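Local coordinates for spondin-1 (Homo sapiens, PDB 2ZOU), which is a secreted, extracellular-matrix glycoprotein probably involved in cell adhesion, its reeler domain forming a disulfide-bonded beta-sandwich, at residues 41-46 / 56-61. Numbering follows the deposited sequence.
Sequences YRVTLS and FTLIAL. With EDO (1,2-ethanediol), chain D.
Leu45, whose CB points toward strand 55-62, holds CG opposite its backbone N and beside the carbonyl carbon (chi1 -175°), which carries CD2 up to Phe56; Phe56, in the one of its two deposited conformers described here, sets CG between its own N and carbonyl carbon (chi1 77°), leaving CB, CG and CD1 all beside that methyl. The two side chains pass in opposite directions: Leu45 CD2 lies 3.7 Å from Phe56 CB and 3.8 Å from Phe56 CD1, approaching the ring obliquely. Val43 and Leu58 meet more loosely, with Val43 CG1 4.3 Å from Leu58 CD2. No hydrogen bond crosses between the segments, and the closest CA atoms, those of Leu45 and Leu58, are 8.8 Å apart, which excludes strand pairing and is as expected for facing layers. Sheet membership confirms this: in the reeler beta-sandwich, strand 40-47 pairs with strands 24-28 and 105-111 in one sheet, and strand 55-62 with 95-97 and 120-127 in the other. All four touching residues are buried, and Ile126 packs against both Leu45 and Phe56. Thr57, whose CB points away from strand 40-47, shares a hydrogen bond of 2.7 Å between OG1 and O2 of a 1,2-ethanediol, probably from the crystallisation liquor; the diol is also hydrogen-bonded to Ser125 OG.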
ATOM      1  N   TYR A  41      -6.673  -9.501  -3.938  1.00 10.11           N
ATOM      2  CA  TYR A  41      -5.229  -9.679  -4.102  1.00 10.03           C
ATOM      3  C   TYR A  41      -4.534  -9.563  -2.766  1.00 11.00           C
ATOM      4  O   TYR A  41      -4.938  -8.759  -1.917  1.00 12.09           O
ATOM      5  CB  TYR A  41      -4.676  -8.612  -5.062  1.00 10.28           C
ATOM      6  CG  TYR A  41      -5.244  -8.756  -6.449  1.00  9.69           C
ATOM      7  CD1 TYR A  41      -4.666  -9.627  -7.364  1.00 10.13           C
ATOM      8  CD2 TYR A  41      -6.389  -8.051  -6.829  1.00 10.28           C
ATOM      9  CE1 TYR A  41      -5.197  -9.782  -8.631  1.00 10.14           C
ATOM     10  CE2 TYR A  41      -6.948  -8.209  -8.087  1.00 10.09           C
ATOM     11  CZ  TYR A  41      -6.333  -9.055  -9.000  1.00 10.24           C
ATOM     12  OH  TYR A  41      -6.925  -9.203 -10.236  1.00 11.83           O
ATOM     13  N   ARG A  42      -3.500 -10.371  -2.559  1.00  9.59           N
ATOM     14  CA  ARG A  42      -2.738 -10.254  -1.315  1.00  9.96           C
ATOM     15  C   ARG A  42      -1.526  -9.353  -1.542  1.00  9.15           C
ATOM     16  O   ARG A  42      -0.609  -9.679  -2.302  1.00 10.08           O
ATOM     17  CB  ARG A  42      -2.334 -11.628  -0.753  1.00 10.10           C
ATOM     18  CG  ARG A  42      -1.797 -11.520   0.678  1.00 10.06           C
ATOM     19  CD  ARG A  42      -1.401 -12.867   1.259  1.00 10.42           C
ATOM     20  NE  ARG A  42      -2.524 -13.792   1.356  1.00  9.71           N
ATOM     21  CZ  ARG A  42      -2.914 -14.399   2.472  1.00 10.11           C
ATOM     22  NH1 ARG A  42      -2.268 -14.189   3.619  1.00 10.99           N
ATOM     23  NH2 ARG A  42      -3.944 -15.235   2.421  1.00 11.50           N
ATOM     24  N   VAL A  43      -1.580  -8.182  -0.920  1.00 10.18           N
ATOM     25  CA  VAL A  43      -0.537  -7.170  -1.021  1.00 10.41           C
ATOM     26  C   VAL A  43       0.440  -7.373   0.139  1.00 10.16           C
ATOM     27  O   VAL A  43       0.024  -7.526   1.287  1.00 10.98           O
ATOM     28  CB  VAL A  43      -1.119  -5.737  -0.993  1.00 11.08           C
ATOM     29  CG1 VAL A  43      -0.002  -4.688  -1.115  1.00 12.27           C
ATOM     30  CG2 VAL A  43      -2.127  -5.564  -2.124  1.00 11.53           C
ATOM     31  N   THR A  44       1.736  -7.364  -0.161  1.00 10.14           N
ATOM     32  CA  THR A  44       2.746  -7.567   0.868  1.00 10.72           C
ATOM     33  C   THR A  44       3.741  -6.423   0.868  1.00 10.73           C
ATOM     34  O   THR A  44       4.097  -5.870  -0.190  1.00 11.24           O
ATOM     35  CB  THR A  44       3.490  -8.891   0.660  1.00 12.44           C
ATOM     36  OG1 THR A  44       4.212  -8.835  -0.562  1.00 13.40           O
ATOM     37  CG2 THR A  44       2.519 -10.061   0.615  1.00 12.37           C
ATOM     38  N   LEU A  45       4.196  -6.068   2.063  1.00 10.13           N
ATOM     39  CA  LEU A  45       5.273  -5.094   2.237  1.00 10.77           C
ATOM     40  C   LEU A  45       6.371  -5.800   3.009  1.00 10.44           C
ATOM     41  O   LEU A  45       6.135  -6.282   4.102  1.00 10.85           O
ATOM     42  CB  LEU A  45       4.754  -3.904   3.043  1.00 11.46           C
ATOM     43  CG  LEU A  45       5.645  -2.704   3.266  1.00 16.20           C
ATOM     44  CD1 LEU A  45       6.192  -2.167   1.984  1.00 20.57           C
ATOM     45  CD2 LEU A  45       4.812  -1.660   3.961  1.00 18.80           C
ATOM     46  N   SER A  46       7.559  -5.876   2.420  1.00 10.33           N
ATOM     47  CA  SER A  46       8.648  -6.651   3.032  1.00 10.76           C
ATOM     48  C   SER A  46       9.971  -5.901   3.010  1.00 10.56           C
ATOM     49  O   SER A  46      10.215  -5.070   2.122  1.00 10.85           O
ATOM     50  CB  SER A  46       8.882  -7.936   2.215  0.65 12.24           C
ATOM     51  OG  SER A  46       7.693  -8.604   1.832  0.65 15.28           O
ATOM     52  N   PHE A  56       4.458   1.776   9.031  1.00 10.20           N
ATOM     53  CA  PHE A  56       4.209   1.877   7.592  1.00 11.05           C
ATOM     54  C   PHE A  56       2.851   2.503   7.341  1.00 11.24           C
ATOM     55  O   PHE A  56       1.981   2.516   8.230  1.00 11.11           O
ATOM     56  CB  PHE A  56       4.295   0.504   6.903  0.65 11.04           C
ATOM     57  CG  PHE A  56       3.076  -0.348   7.121  0.65  9.33           C
ATOM     58  CD1 PHE A  56       2.018  -0.330   6.218  0.65  9.14           C
ATOM     59  CD2 PHE A  56       2.955  -1.119   8.274  0.65  8.46           C
ATOM     60  CE1 PHE A  56       0.878  -1.092   6.455  0.65  8.16           C
ATOM     61  CE2 PHE A  56       1.832  -1.886   8.520  0.65 10.11           C
ATOM     62  CZ  PHE A  56       0.783  -1.878   7.618  0.65  8.85           C
ATOM     63  N   THR A  57       2.682   3.013   6.126  1.00 11.47           N
ATOM     64  CA  THR A  57       1.386   3.454   5.639  1.00 11.84           C
ATOM     65  C   THR A  57       1.219   2.926   4.232  1.00 11.96           C
ATOM     66  O   THR A  57       2.130   3.026   3.420  1.00 11.75           O
ATOM     67  CB  THR A  57       1.281   4.980   5.596  1.00 12.38           C
ATOM     68  OG1 THR A  57       1.603   5.520   6.882  1.00 15.93           O
ATOM     69  CG2 THR A  57      -0.143   5.394   5.229  1.00 14.50           C
ATOM     70  N   LEU A  58       0.041   2.394   3.946  1.00 11.16           N
ATOM     71  CA  LEU A  58      -0.248   1.788   2.668  1.00 10.88           C
ATOM     72  C   LEU A  58      -1.578   2.310   2.123  1.00 10.44           C
ATOM     73  O   LEU A  58      -2.590   2.269   2.833  1.00 10.35           O
ATOM     74  CB  LEU A  58      -0.288   0.262   2.830  1.00 11.48           C
ATOM     75  CG  LEU A  58      -0.860  -0.553   1.677  1.00 12.21           C
ATOM     76  CD1 LEU A  58      -0.013  -0.393   0.441  1.00 13.18           C
ATOM     77  CD2 LEU A  58      -0.998  -2.014   2.050  1.00 12.89           C
ATOM     78  N   ILE A  59      -1.565   2.791   0.871  1.00  9.93           N
ATOM     79  CA  ILE A  59      -2.782   3.312   0.207  1.00 10.43           C
ATOM     80  C   ILE A  59      -2.907   2.789  -1.217  1.00 10.62           C
ATOM     81  O   ILE A  59      -1.955   2.241  -1.772  1.00 10.99           O
ATOM     82  CB  ILE A  59      -2.831   4.870   0.231  1.00 10.51           C
ATOM     83  CG1 ILE A  59      -1.608   5.453  -0.484  1.00 11.65           C
ATOM     84  CG2 ILE A  59      -2.957   5.359   1.673  1.00 10.71           C
ATOM     85  CD1 ILE A  59      -1.607   6.979  -0.551  1.00 12.31           C
ATOM     86  N   ALA A  60      -4.106   2.921  -1.786  1.00 10.09           N
ATOM     87  CA  ALA A  60      -4.354   2.590  -3.186  1.00 10.26           C
ATOM     88  C   ALA A  60      -5.079   3.772  -3.812  1.00 10.51           C
ATOM     89  O   ALA A  60      -6.184   4.100  -3.382  1.00 10.76           O
ATOM     90  CB  ALA A  60      -5.213   1.347  -3.280  1.00 10.84           C
ATOM     91  N   LEU A  61      -4.461   4.395  -4.813  1.00 10.33           N
ATOM     92  CA  LEU A  61      -4.977   5.632  -5.417  1.00 10.17           C
ATOM     93  C   LEU A  61      -5.263   5.453  -6.883  1.00 10.27           C
ATOM     94  O   LEU A  61      -4.506   4.796  -7.596  1.00 10.84           O
ATOM     95  CB  LEU A  61      -3.952   6.755  -5.277  1.00 11.09           C
ATOM     96  CG  LEU A  61      -3.573   7.174  -3.860  1.00 10.69           C
ATOM     97  CD1 LEU A  61      -2.584   8.347  -3.911  1.00 13.62           C
ATOM     98  CD2 LEU A  61      -4.823   7.559  -3.060  1.00 14.25           C
TER
HETATM   99  C1  EDO D   4       6.024   6.811   7.819  1.00 27.25           C
HETATM  100  O1  EDO D   4       5.433   7.522   6.726  1.00 28.24           O
HETATM  101  C2  EDO D   4       5.445   5.403   7.878  1.00 27.34           C
HETATM  102  O2  EDO D   4       4.016   5.464   8.005  1.00 25.76           O